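PDB 6V82: tryptophan synthase alpha chain from Chlamydia trachomatis, which pairs with the beta chain in an alpha2-beta2 tetramer and allosterically regulates it, while its own indoleglycerol-phosphate aldolase activity is impaired. Local coordinates for residues A[17-22]-A[62-66]; A[92-98]-A[118-124]; A[173-177]-A[190-194]. One frame throughout, in Å; residues are numbered along the deposited sequence.

Contact 1: A[17-22]-A[62-66]; sequences YLTAGD and SHDRA
Asp22 and Arg65 make the strongest link here, a salt bridge closed by two hydrogen bonds: Arg65 NE gives to Asp22 OD1 at 2.9 Å and Arg65 NH2 to Asp22 OD2 at 2.8 Å, so the carboxylate meets the guanidinium side-on, in a bidentate pair along its NE-NH2 edge. Asp22 takes chi1 t and Arg65 chi1 m to bring them together. Next comes a run of hydroxyls: Thr19 OG1 and Ser62 OG are hydrogen-bonded at 2.6 Å, and Thr19 OG1 and Tyr17 OH at 3.0 Å. The tyrosine hydroxyl also accepts from the imidazole, His63 NE2 to Tyr17 OH being 3.0 Å.

Residues 17-19 are extended, then 19-22 form a type II beta turn with Asp22 N bonded to Thr19 O at 3.2 Å; Gly21, at phi 88°, psi -8°, takes the third position. Residues 62-66 are helical. Strand and helix axes come within 9.4 Å at 41°. The turn lies closest: the CA atoms of Asp22 and Ala66 are 3.9 Å apart, those of Thr19 and His63 6.6 Å. Small residues permit this, with Ala66 CB 3.4 Å from Ala20 O and 3.8 Å from Thr19 CG2, while Ala66 CA makes a CH...O contact of 3.5 Å with Gly21 O.

The joint lies at the C-terminal end of a strand, the end of a TIM barrel that carries the active site, near the predicted catalytic residues Glu44 and Asp55. Strand 13-19 runs between strands 42-46 and 223-226, helix 229-236 touches Tyr17, Asp22, Ser62 and Arg65, and helices 25-37 and 73-84 pack against Leu18 and Ala20 respectively.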
ATOM      1  N   TYR A  17      41.476  22.391  18.324  1.00 33.51           N
ATOM      2  CA  TYR A  17      40.990  21.871  17.054  1.00 30.34           C
ATOM      3  C   TYR A  17      40.535  22.997  16.136  1.00 27.71           C
ATOM      4  O   TYR A  17      39.855  23.929  16.572  1.00 32.32           O
ATOM      5  CB  TYR A  17      39.816  20.911  17.254  1.00 25.43           C
ATOM      6  CG  TYR A  17      39.255  20.447  15.932  1.00 29.90           C
ATOM      7  CD1 TYR A  17      39.854  19.407  15.236  1.00 31.69           C
ATOM      8  CD2 TYR A  17      38.147  21.069  15.361  1.00 29.00           C
ATOM      9  CE1 TYR A  17      39.355  18.991  14.017  1.00 34.33           C
ATOM     10  CE2 TYR A  17      37.644  20.661  14.151  1.00 26.59           C
ATOM     11  CZ  TYR A  17      38.250  19.625  13.476  1.00 33.66           C
ATOM     12  OH  TYR A  17      37.755  19.215  12.252  1.00 34.72           O
ATOM     13  N   LEU A  18      40.890  22.878  14.859  1.00 21.08           N
ATOM     14  CA  LEU A  18      40.327  23.694  13.791  1.00 30.11           C
ATOM     15  C   LEU A  18      40.074  22.820  12.570  1.00 32.55           C
ATOM     16  O   LEU A  18      40.852  21.909  12.270  1.00 33.97           O
ATOM     17  CB  LEU A  18      41.248  24.838  13.362  1.00 31.78           C
ATOM     18  CG  LEU A  18      41.435  26.025  14.282  1.00 37.99           C
ATOM     19  CD1 LEU A  18      42.451  26.981  13.651  1.00 38.80           C
ATOM     20  CD2 LEU A  18      40.108  26.708  14.521  1.00 41.52           C
ATOM     21  N   THR A  19      39.008  23.131  11.839  1.00 30.84           N
ATOM     22  CA  THR A  19      38.741  22.475  10.563  1.00 26.96           C
ATOM     23  C   THR A  19      39.504  23.198   9.456  1.00 27.80           C
ATOM     24  O   THR A  19      39.211  24.357   9.144  1.00 25.17           O
ATOM     25  CB  THR A  19      37.252  22.461  10.253  1.00 31.86           C
ATOM     26  OG1 THR A  19      36.545  21.755  11.283  1.00 33.21           O
ATOM     27  CG2 THR A  19      37.020  21.791   8.907  1.00 28.43           C
ATOM     28  N   ALA A  20      40.475  22.511   8.857  1.00 18.02           N
ATOM     29  CA  ALA A  20      41.173  23.060   7.703  1.00 29.80           C
ATOM     30  C   ALA A  20      40.181  23.462   6.617  1.00 29.94           C
ATOM     31  O   ALA A  20      39.339  22.661   6.203  1.00 36.18           O
ATOM     32  CB  ALA A  20      42.168  22.034   7.151  1.00 27.14           C
ATOM     33  N   GLY A  21      40.283  24.706   6.155  1.00 30.23           N
ATOM     34  CA  GLY A  21      39.490  25.168   5.040  1.00 30.90           C
ATOM     35  C   GLY A  21      38.134  25.740   5.401  1.00 31.55           C
ATOM     36  O   GLY A  21      37.455  26.284   4.520  1.00 26.97           O
ATOM     37  N   ASP A  22      37.709  25.623   6.655  1.00 33.41           N
ATOM     38  CA  ASP A  22      36.484  26.279   7.095  1.00 38.44           C
ATOM     39  C   ASP A  22      36.722  27.785   7.067  1.00 41.77           C
ATOM     40  O   ASP A  22      37.577  28.299   7.794  1.00 42.85           O
ATOM     41  CB  ASP A  22      36.104  25.783   8.488  1.00 38.58           C
ATOM     42  CG  ASP A  22      34.773  26.332   8.968  1.00 40.92           C
ATOM     43  OD1 ASP A  22      34.054  26.935   8.143  1.00 45.29           O
ATOM     44  OD2 ASP A  22      34.460  26.167  10.171  1.00 39.05           O
ATOM     45  N   SER A  62      30.843  22.096  10.313  1.00 31.44           N
ATOM     46  CA  SER A  62      32.126  22.711   9.988  1.00 35.14           C
ATOM     47  C   SER A  62      32.772  22.036   8.779  1.00 34.18           C
ATOM     48  O   SER A  62      33.239  22.704   7.849  1.00 27.95           O
ATOM     49  CB  SER A  62      33.055  22.635  11.204  1.00 38.62           C
ATOM     50  OG  SER A  62      34.341  23.153  10.909  1.00 33.72           O
ATOM     51  N   HIS A  63      32.818  20.706   8.783  1.00 31.96           N
ATOM     52  CA  HIS A  63      33.329  19.984   7.622  1.00 32.17           C
ATOM     53  C   HIS A  63      32.542  20.334   6.356  1.00 32.49           C
ATOM     54  O   HIS A  63      33.133  20.553   5.290  1.00 31.57           O
ATOM     55  CB  HIS A  63      33.286  18.477   7.892  1.00 28.96           C
ATOM     56  CG  HIS A  63      34.319  18.002   8.869  1.00 29.22           C
ATOM     57  ND1 HIS A  63      34.770  16.698   8.896  1.00 30.98           N
ATOM     58  CD2 HIS A  63      35.002  18.654   9.840  1.00 31.13           C
ATOM     59  CE1 HIS A  63      35.686  16.568   9.840  1.00 29.92           C
ATOM     60  NE2 HIS A  63      35.841  17.739  10.432  1.00 31.23           N
ATOM     61  N   ASP A  64      31.207  20.403   6.454  1.00 28.80           N
ATOM     62  CA  ASP A  64      30.398  20.797   5.301  1.00 33.67           C
ATOM     63  C   ASP A  64      30.848  22.150   4.755  1.00 38.35           C
ATOM     64  O   ASP A  64      30.999  22.315   3.539  1.00 35.81           O
ATOM     65  CB  ASP A  64      28.903  20.842   5.655  1.00 37.68           C
ATOM     66  CG  ASP A  64      28.315  19.461   5.995  1.00 56.93           C
ATOM     67  OD1 ASP A  64      29.049  18.446   5.895  1.00 62.74           O
ATOM     68  OD2 ASP A  64      27.109  19.394   6.372  1.00 62.50           O
ATOM     69  N   ARG A  65      31.078  23.131   5.647  1.00 37.68           N
ATOM     70  CA  ARG A  65      31.482  24.462   5.197  1.00 37.21           C
ATOM     71  C   ARG A  65      32.834  24.423   4.490  1.00 37.57           C
ATOM     72  O   ARG A  65      33.014  25.043   3.438  1.00 29.12           O
ATOM     73  CB  ARG A  65      31.531  25.445   6.372  1.00 30.24           C
ATOM     74  CG  ARG A  65      30.178  25.884   6.912  1.00 32.99           C
ATOM     75  CD  ARG A  65      30.307  27.062   7.871  1.00 33.95           C
ATOM     76  NE  ARG A  65      31.237  26.778   8.961  1.00 35.14           N
ATOM     77  CZ  ARG A  65      30.870  26.344  10.166  1.00 42.00           C
ATOM     78  NH1 ARG A  65      29.581  26.147  10.448  1.00 38.50           N
ATOM     79  NH2 ARG A  65      31.795  26.104  11.089  1.00 44.22           N
ATOM     80  N   ALA A  66      33.794  23.692   5.056  1.00 30.68           N
ATOM     81  CA  ALA A  66      35.134  23.662   4.491  1.00 30.40           C
ATOM     82  C   ALA A  66      35.127  23.060   3.087  1.00 32.27           C
ATOM     83  O   ALA A  66      35.810  23.563   2.185  1.00 35.53           O
ATOM     84  CB  ALA A  66      36.059  22.888   5.430  1.00 23.88           C
TER

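Contact 2: A[92-98]-A[118-124]; sequences LILYSYY and NGVCVID
Cys121 and Ile123 are the best-covered residues here. On the face carrying Ile93, Tyr95 and Cys121, Ile93 CG2 lies 4.1 Å from Cys121 CB, and Cys121 SG sits at the edge of the Tyr95 ring, 4.2 Å from Tyr95 CD1. Tyr95 CE1 lies 3.7 Å from Ile123 CB. A beta carbon at Gly119 would point to this face and come 3.0 Å from Ile93 CD1, a clash. On the other face, Leu94 CB meets Val120 CG2 at 4.3 Å. Val122 CG1, at the end of its strand, lies 3.8 Å from Tyr98 CB. Beyond the strand ends, Ile123 CG2 makes a CH-pi contact 3.6 Å above the Tyr97 ring centroid.

The strands are parallel, crossing at -21° with axes 4.5 Å apart and Ile93 to Ser96 opposite Gly119 to Val122. Helices 98-102 and 106-115 connect them, a beta-alpha-beta crossover of the TIM barrel; the Tyr95 face looks into the barrel, the Leu94 face toward helix 73-84.

Backbone bonds alternate: Gly119 N to Leu92 O 3.2 Å, Leu94 N to Gly119 O 2.8 Å, Cys121 N to Leu94 O 2.8 Å, Ser96 N to Cys121 O 3.0 Å, Ile123 N to Ser96 O 3.1 Å. Asn118 closes one end, its N 2.9 Å from Leu92 O and its OD1 2.9 Å from Leu92 N. At the other, Tyr98 N bonds weakly to Asp124 OD1 at 2.8 Å. The hydroxyls of Tyr95 and Tyr97 both bond Asp55, a predicted catalytic residue, and that of Tyr98 bonds His6 of the beta chain.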
ATOM      1  N   LEU A  92      51.780  20.027  14.916  1.00 28.40           N
ATOM      2  CA  LEU A  92      50.541  19.956  14.139  1.00 28.90           C
ATOM      3  C   LEU A  92      50.107  18.504  14.003  1.00 31.88           C
ATOM      4  O   LEU A  92      50.856  17.679  13.467  1.00 39.78           O
ATOM      5  CB  LEU A  92      50.712  20.569  12.750  1.00 34.70           C
ATOM      6  CG  LEU A  92      51.098  22.046  12.714  1.00 35.99           C
ATOM      7  CD1 LEU A  92      51.354  22.505  11.291  1.00 32.13           C
ATOM      8  CD2 LEU A  92      50.006  22.867  13.348  1.00 30.65           C
ATOM      9  N   ILE A  93      48.905  18.202  14.492  1.00 28.66           N
ATOM     10  CA  ILE A  93      48.262  16.901  14.329  1.00 24.23           C
ATOM     11  C   ILE A  93      47.273  17.015  13.179  1.00 27.41           C
ATOM     12  O   ILE A  93      46.361  17.854  13.218  1.00 25.87           O
ATOM     13  CB  ILE A  93      47.527  16.462  15.608  1.00 28.81           C
ATOM     14  CG1 ILE A  93      48.423  16.536  16.842  1.00 33.72           C
ATOM     15  CG2 ILE A  93      46.980  15.066  15.436  1.00 30.52           C
ATOM     16  CD1 ILE A  93      49.762  15.874  16.638  1.00 42.59           C
ATOM     17  N   LEU A  94      47.430  16.185  12.155  1.00 24.37           N
ATOM     18  CA  LEU A  94      46.367  16.064  11.166  1.00 21.78           C
ATOM     19  C   LEU A  94      45.335  15.075  11.690  1.00 26.45           C
ATOM     20  O   LEU A  94      45.648  13.900  11.928  1.00 27.00           O
ATOM     21  CB  LEU A  94      46.895  15.610   9.814  1.00 20.95           C
ATOM     22  CG  LEU A  94      45.791  15.722   8.762  1.00 28.70           C
ATOM     23  CD1 LEU A  94      45.454  17.175   8.550  1.00 29.69           C
ATOM     24  CD2 LEU A  94      46.205  15.069   7.441  1.00 32.87           C
ATOM     25  N   TYR A  95      44.117  15.558  11.897  1.00 20.02           N
ATOM     26  CA  TYR A  95      42.992  14.723  12.275  1.00 24.34           C
ATOM     27  C   TYR A  95      42.153  14.456  11.037  1.00 24.16           C
ATOM     28  O   TYR A  95      41.776  15.402  10.332  1.00 22.20           O
ATOM     29  CB  TYR A  95      42.159  15.411  13.354  1.00 26.99           C
ATOM     30  CG  TYR A  95      40.845  14.747  13.623  1.00 30.37           C
ATOM     31  CD1 TYR A  95      40.762  13.656  14.484  1.00 29.75           C
ATOM     32  CD2 TYR A  95      39.678  15.221  13.030  1.00 32.80           C
ATOM     33  CE1 TYR A  95      39.545  13.044  14.744  1.00 34.34           C
ATOM     34  CE2 TYR A  95      38.451  14.625  13.290  1.00 40.32           C
ATOM     35  CZ  TYR A  95      38.392  13.535  14.144  1.00 39.50           C
ATOM     36  OH  TYR A  95      37.180  12.932  14.379  1.00 45.69           O
ATOM     37  N   SER A  96      41.862  13.177  10.772  1.00 16.93           N
ATOM     38  CA  SER A  96      41.228  12.838   9.505  1.00 19.86           C
ATOM     39  C   SER A  96      40.475  11.523   9.590  1.00 23.63           C
ATOM     40  O   SER A  96      40.766  10.653  10.420  1.00 26.80           O
ATOM     41  CB  SER A  96      42.265  12.756   8.381  1.00 27.05           C
ATOM     42  OG  SER A  96      41.692  12.268   7.197  1.00 25.39           O
ATOM     43  N   TYR A  97      39.516  11.386   8.686  1.00 19.25           N
ATOM     44  CA  TYR A  97      38.953  10.085   8.381  1.00 20.87           C
ATOM     45  C   TYR A  97      39.885   9.333   7.433  1.00 20.79           C
ATOM     46  O   TYR A  97      40.777   9.912   6.813  1.00 21.28           O
ATOM     47  CB  TYR A  97      37.542  10.242   7.802  1.00 19.47           C
ATOM     48  CG  TYR A  97      36.584  10.574   8.907  1.00 26.05           C
ATOM     49  CD1 TYR A  97      36.555  11.848   9.466  1.00 28.19           C
ATOM     50  CD2 TYR A  97      35.767   9.604   9.452  1.00 21.99           C
ATOM     51  CE1 TYR A  97      35.706  12.149  10.503  1.00 27.42           C
ATOM     52  CE2 TYR A  97      34.910   9.896  10.501  1.00 27.53           C
ATOM     53  CZ  TYR A  97      34.888  11.171  11.016  1.00 26.90           C
ATOM     54  OH  TYR A  97      34.042  11.478  12.048  1.00 27.80           O
ATOM     55  N   TYR A  98      39.689   8.018   7.351  1.00 22.83           N
ATOM     56  CA  TYR A  98      40.666   7.195   6.657  1.00 23.06           C
ATOM     57  C   TYR A  98      40.657   7.468   5.163  1.00 28.95           C
ATOM     58  O   TYR A  98      41.722   7.570   4.542  1.00 30.86           O
ATOM     59  CB  TYR A  98      40.399   5.720   6.928  1.00 22.36           C
ATOM     60  CG  TYR A  98      41.484   4.824   6.380  1.00 27.64           C
ATOM     61  CD1 TYR A  98      42.785   5.298   6.177  1.00 28.94           C
ATOM     62  CD2 TYR A  98      41.207   3.509   6.041  1.00 27.99           C
ATOM     63  CE1 TYR A  98      43.791   4.463   5.649  1.00 31.84           C
ATOM     64  CE2 TYR A  98      42.187   2.681   5.529  1.00 32.36           C
ATOM     65  CZ  TYR A  98      43.474   3.154   5.335  1.00 33.03           C
ATOM     66  OH  TYR A  98      44.415   2.289   4.831  1.00 31.39           O
ATOM     67  N   ASN A 118      53.159  16.797  11.948  1.00 28.81           N
ATOM     68  CA  ASN A 118      53.972  15.956  12.817  1.00 22.88           C
ATOM     69  C   ASN A 118      53.289  14.677  13.250  1.00 28.08           C
ATOM     70  O   ASN A 118      53.968  13.680  13.501  1.00 25.42           O
ATOM     71  CB  ASN A 118      54.383  16.727  14.076  1.00 26.39           C
ATOM     72  CG  ASN A 118      54.997  18.069  13.749  1.00 32.90           C
ATOM     73  OD1 ASN A 118      54.399  19.111  14.022  1.00 33.70           O
ATOM     74  ND2 ASN A 118      56.184  18.056  13.126  1.00 30.60           N
ATOM     75  N   GLY A 119      51.975  14.680  13.374  1.00 33.28           N
ATOM     76  CA  GLY A 119      51.255  13.486  13.755  1.00 31.17           C
ATOM     77  C   GLY A 119      50.006  13.371  12.922  1.00 28.09           C
ATOM     78  O   GLY A 119      49.484  14.365  12.407  1.00 31.09           O
ATOM     79  N   VAL A 120      49.531  12.140  12.787  1.00 23.37           N
ATOM     80  CA  VAL A 120      48.304  11.853  12.061  1.00 24.04           C
ATOM     81  C   VAL A 120      47.412  11.020  12.961  1.00 23.25           C
ATOM     82  O   VAL A 120      47.842   9.995  13.502  1.00 30.46           O
ATOM     83  CB  VAL A 120      48.576  11.138  10.723  1.00 24.72           C
ATOM     84  CG1 VAL A 120      47.274  10.685  10.099  1.00 25.88           C
ATOM     85  CG2 VAL A 120      49.324  12.085   9.761  1.00 23.32           C
ATOM     86  N   CYS A 121      46.189  11.484  13.154  1.00 19.30           N
ATOM     87  CA  CYS A 121      45.176  10.774  13.927  1.00 25.90           C
ATOM     88  C   CYS A 121      44.055  10.363  12.975  1.00 24.76           C
ATOM     89  O   CYS A 121      43.387  11.221  12.380  1.00 19.07           O
ATOM     90  CB  CYS A 121      44.644  11.658  15.054  1.00 26.98           C
ATOM     91  SG  CYS A 121      43.418  10.849  16.106  1.00 34.21           S
ATOM     92  N   VAL A 122      43.875   9.061  12.790  1.00 23.07           N
ATOM     93  CA  VAL A 122      42.850   8.555  11.888  1.00 28.41           C
ATOM     94  C   VAL A 122      41.760   7.928  12.749  1.00 28.81           C
ATOM     95  O   VAL A 122      41.960   6.855  13.344  1.00 27.78           O
ATOM     96  CB  VAL A 122      43.417   7.567  10.864  1.00 26.52           C
ATOM     97  CG1 VAL A 122      42.361   7.263   9.816  1.00 29.10           C
ATOM     98  CG2 VAL A 122      44.617   8.173  10.197  1.00 23.88           C
ATOM     99  N   ILE A 123      40.600   8.602  12.801  1.00 28.37           N
ATOM    100  CA  ILE A 123      39.599   8.316  13.833  1.00 29.19           C
ATOM    101  C   ILE A 123      38.865   7.008  13.556  1.00 29.48           C
ATOM    102  O   ILE A 123      38.385   6.356  14.492  1.00 30.26           O
ATOM    103  CB  ILE A 123      38.619   9.498  13.978  1.00 27.65           C
ATOM    104  CG1 ILE A 123      37.759   9.338  15.234  1.00 31.07           C
ATOM    105  CG2 ILE A 123      37.734   9.627  12.757  1.00 27.28           C
ATOM    106  CD1 ILE A 123      38.528   9.496  16.532  1.00 33.43           C
ATOM    107  N   ASP A 124      38.782   6.583  12.291  1.00 29.19           N
ATOM    108  CA  ASP A 124      38.078   5.355  11.930  1.00 31.43           C
ATOM    109  C   ASP A 124      39.013   4.272  11.400  1.00 29.31           C
ATOM    110  O   ASP A 124      38.554   3.349  10.717  1.00 26.37           O
ATOM    111  CB  ASP A 124      36.967   5.640  10.907  1.00 28.76           C
ATOM    112  CG  ASP A 124      37.498   6.246   9.609  1.00 38.36           C
ATOM    113  OD1 ASP A 124      38.585   6.885   9.635  1.00 36.88           O
ATOM    114  OD2 ASP A 124      36.830   6.080   8.562  1.00 25.17           O
TER

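Contact 3: A[173-177]-A[190-194]; sequences YYIPC and EFRKV
This is strand-to-helix packing, mostly apolar, between the end of strand 172-175 and the helix 187-198 that follows it in the chain. Tyr174 carries most of it. With chi1 t, its side chain leaves the extended backbone toward the helix and settles among Glu190, Phe191 and Val194, one helical turn. Tyr174 CD1 lies 3.5 Å from Phe191 CE2, and Tyr174 CE2 lies 3.6 Å from Val194 CG2. The two aromatic rings meet obliquely, centroids 4.8 Å apart and planes at 56°. Pro176 adds a looser touch, its CG 4.4 Å from Phe191 CE2 at the ring edge. At its outer end, Tyr174 OH comes 2.9 Å from Glu190 OE2.

The backbones stay well apart: strand and helix axes approach to 11.1 Å at 139°, and the CA atoms of Tyr174 and Phe191 are 8.4 Å apart, so side chains fill the gap. Ile152 and Ile202, from the strands on either side of 172-175, complete the greasy layer, while Tyr173 points the other way and bonds Glu44 inside the barrel. A strand alternating between pore and helix layer, packed under its own returning helix, is the beta-alpha unit of a TIM barrel.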
ATOM      1  N   TYR A 173      45.683   9.358  22.868  1.00 36.61           N
ATOM      2  CA  TYR A 173      44.405   9.823  23.361  1.00 36.54           C
ATOM      3  C   TYR A 173      43.728   8.711  24.150  1.00 45.41           C
ATOM      4  O   TYR A 173      43.829   7.529  23.813  1.00 45.14           O
ATOM      5  CB  TYR A 173      43.510  10.254  22.213  1.00 35.05           C
ATOM      6  CG  TYR A 173      43.762  11.639  21.688  1.00 35.54           C
ATOM      7  CD1 TYR A 173      43.684  12.739  22.523  1.00 40.28           C
ATOM      8  CD2 TYR A 173      44.018  11.851  20.340  1.00 35.40           C
ATOM      9  CE1 TYR A 173      43.886  14.011  22.038  1.00 40.85           C
ATOM     10  CE2 TYR A 173      44.213  13.117  19.843  1.00 36.93           C
ATOM     11  CZ  TYR A 173      44.148  14.195  20.698  1.00 41.37           C
ATOM     12  OH  TYR A 173      44.349  15.467  20.213  1.00 43.36           O
ATOM     13  N   TYR A 174      43.025   9.108  25.204  1.00 46.27           N
ATOM     14  CA  TYR A 174      42.334   8.188  26.090  1.00 46.63           C
ATOM     15  C   TYR A 174      40.892   8.643  26.235  1.00 49.21           C
ATOM     16  O   TYR A 174      40.640   9.826  26.482  1.00 49.37           O
ATOM     17  CB  TYR A 174      43.025   8.135  27.450  1.00 48.09           C
ATOM     18  CG  TYR A 174      42.529   7.025  28.314  1.00 59.52           C
ATOM     19  CD1 TYR A 174      41.462   7.226  29.177  1.00 65.03           C
ATOM     20  CD2 TYR A 174      43.112   5.767  28.261  1.00 64.62           C
ATOM     21  CE1 TYR A 174      40.988   6.213  29.971  1.00 72.32           C
ATOM     22  CE2 TYR A 174      42.645   4.735  29.058  1.00 71.69           C
ATOM     23  CZ  TYR A 174      41.577   4.967  29.915  1.00 76.43           C
ATOM     24  OH  TYR A 174      41.084   3.962  30.720  1.00 78.83           O
ATOM     25  N   ILE A 175      39.951   7.717  26.062  1.00 59.87           N
ATOM     26  CA  ILE A 175      38.526   8.016  26.216  1.00 70.76           C
ATOM     27  C   ILE A 175      37.998   7.277  27.437  1.00 83.95           C
ATOM     28  O   ILE A 175      37.584   6.117  27.314  1.00 85.05           O
ATOM     29  CB  ILE A 175      37.712   7.614  24.978  1.00 66.05           C
ATOM     30  CG1 ILE A 175      38.515   7.819  23.700  1.00 65.17           C
ATOM     31  CG2 ILE A 175      36.422   8.406  24.928  1.00 65.49           C
ATOM     32  CD1 ILE A 175      37.833   7.253  22.482  1.00 65.98           C
ATOM     33  N   PRO A 176      37.985   7.887  28.613  1.00 99.39           N
ATOM     34  CA  PRO A 176      37.589   7.161  29.826  1.00108.76           C
ATOM     35  C   PRO A 176      36.074   7.035  29.955  1.00106.69           C
ATOM     36  O   PRO A 176      35.303   7.597  29.175  1.00108.60           O
ATOM     37  CB  PRO A 176      38.178   8.013  30.954  1.00113.82           C
ATOM     38  CG  PRO A 176      38.246   9.389  30.382  1.00109.74           C
ATOM     39  CD  PRO A 176      38.483   9.243  28.905  1.00102.01           C
ATOM     40  N   CYS A 177      35.669   6.264  30.968  1.00101.92           N
ATOM     41  CA  CYS A 177      34.267   5.994  31.306  1.00 99.91           C
ATOM     42  C   CYS A 177      33.345   7.191  31.107  1.00 96.62           C
ATOM     43  O   CYS A 177      32.946   7.837  32.076  1.00 98.28           O
ATOM     44  CB  CYS A 177      34.158   5.525  32.765  1.00103.51           C
ATOM     45  SG  CYS A 177      34.195   3.733  33.034  1.00108.41           S
ATOM     46  N   GLU A 190      43.946   5.308  37.121  1.00 90.94           N
ATOM     47  CA  GLU A 190      43.563   4.745  35.832  1.00 87.35           C
ATOM     48  C   GLU A 190      44.492   5.218  34.709  1.00 84.23           C
ATOM     49  O   GLU A 190      44.937   4.416  33.877  1.00 81.40           O
ATOM     50  CB  GLU A 190      42.102   5.120  35.567  1.00 85.83           C
ATOM     51  CG  GLU A 190      41.693   5.150  34.124  1.00 86.54           C
ATOM     52  CD  GLU A 190      41.344   3.786  33.604  1.00 95.92           C
ATOM     53  OE1 GLU A 190      40.140   3.451  33.575  1.00102.48           O
ATOM     54  OE2 GLU A 190      42.277   3.046  33.225  1.00 99.12           O
ATOM     55  N   PHE A 191      44.814   6.515  34.683  1.00 80.36           N
ATOM     56  CA  PHE A 191      45.715   7.046  33.663  1.00 71.54           C
ATOM     57  C   PHE A 191      47.157   6.610  33.892  1.00 77.44           C
ATOM     58  O   PHE A 191      47.912   6.441  32.926  1.00 72.40           O
ATOM     59  CB  PHE A 191      45.637   8.575  33.631  1.00 63.84           C
ATOM     60  CG  PHE A 191      44.620   9.115  32.668  1.00 59.39           C
ATOM     61  CD1 PHE A 191      45.009   9.937  31.619  1.00 55.26           C
ATOM     62  CD2 PHE A 191      43.281   8.800  32.803  1.00 56.97           C
ATOM     63  CE1 PHE A 191      44.074  10.437  30.726  1.00 50.40           C
ATOM     64  CE2 PHE A 191      42.340   9.300  31.914  1.00 56.01           C
ATOM     65  CZ  PHE A 191      42.737  10.114  30.873  1.00 50.67           C
ATOM     66  N   ARG A 192      47.563   6.441  35.155  1.00 85.85           N
ATOM     67  CA  ARG A 192      48.952   6.095  35.443  1.00 87.56           C
ATOM     68  C   ARG A 192      49.299   4.708  34.921  1.00 82.42           C
ATOM     69  O   ARG A 192      50.379   4.508  34.351  1.00 79.31           O
ATOM     70  CB  ARG A 192      49.220   6.179  36.946  1.00 95.95           C
ATOM     71  CG  ARG A 192      50.568   5.598  37.377  1.00100.78           C
ATOM     72  CD  ARG A 192      50.620   5.390  38.883  1.00109.02           C
ATOM     73  NE  ARG A 192      51.050   4.039  39.240  1.00115.51           N
ATOM     74  CZ  ARG A 192      50.245   2.978  39.292  1.00118.64           C
ATOM     75  NH1 ARG A 192      48.956   3.096  39.003  1.00118.06           N
ATOM     76  NH2 ARG A 192      50.732   1.791  39.631  1.00121.84           N
ATOM     77  N   LYS A 193      48.403   3.737  35.112  1.00 81.98           N
ATOM     78  CA  LYS A 193      48.664   2.399  34.596  1.00 82.01           C
ATOM     79  C   LYS A 193      48.801   2.421  33.078  1.00 81.17           C
ATOM     80  O   LYS A 193      49.703   1.783  32.521  1.00 81.60           O
ATOM     81  CB  LYS A 193      47.565   1.432  35.041  1.00 80.32           C
ATOM     82  CG  LYS A 193      47.577   1.149  36.547  1.00 85.62           C
ATOM     83  CD  LYS A 193      46.980  -0.215  36.882  1.00 89.57           C
ATOM     84  CE  LYS A 193      47.162  -0.544  38.351  1.00 95.81           C
ATOM     85  NZ  LYS A 193      46.808  -1.958  38.644  1.00100.77           N
ATOM     86  N   VAL A 194      47.935   3.179  32.397  1.00 75.69           N
ATOM     87  CA  VAL A 194      48.058   3.341  30.948  1.00 67.10           C
ATOM     88  C   VAL A 194      49.374   4.021  30.601  1.00 69.30           C
ATOM     89  O   VAL A 194      50.134   3.542  29.751  1.00 66.74           O
ATOM     90  CB  VAL A 194      46.859   4.127  30.395  1.00 61.47           C
ATOM     91  CG1 VAL A 194      47.039   4.403  28.920  1.00 53.79           C
ATOM     92  CG2 VAL A 194      45.575   3.361  30.643  1.00 64.84           C
TER

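In the fold
All three contacts draw on the one parallel sheet of the barrel. Contacts 1 and 2 are neighbours, centres 14 Å apart, and they touch: Tyr17 CE1 is 3.9 Å from Tyr95 CD2. Contact 3 lies about 29 Å from contact 1, centre to centre, on the opposite side of the chain's centre, and about 20 Å from contact 2. The predicted proton acceptors tie them together. The side chain of Glu44 lies about 4 Å from those of Tyr17 and Tyr95 and is bonded by Tyr173; that of Asp55 is about 3 Å from Tyr95's and 5 Å from His63's. Contacts 1 and 2 thus border the probable active site, whereas the Tyr174 packing of contact 3 faces outward.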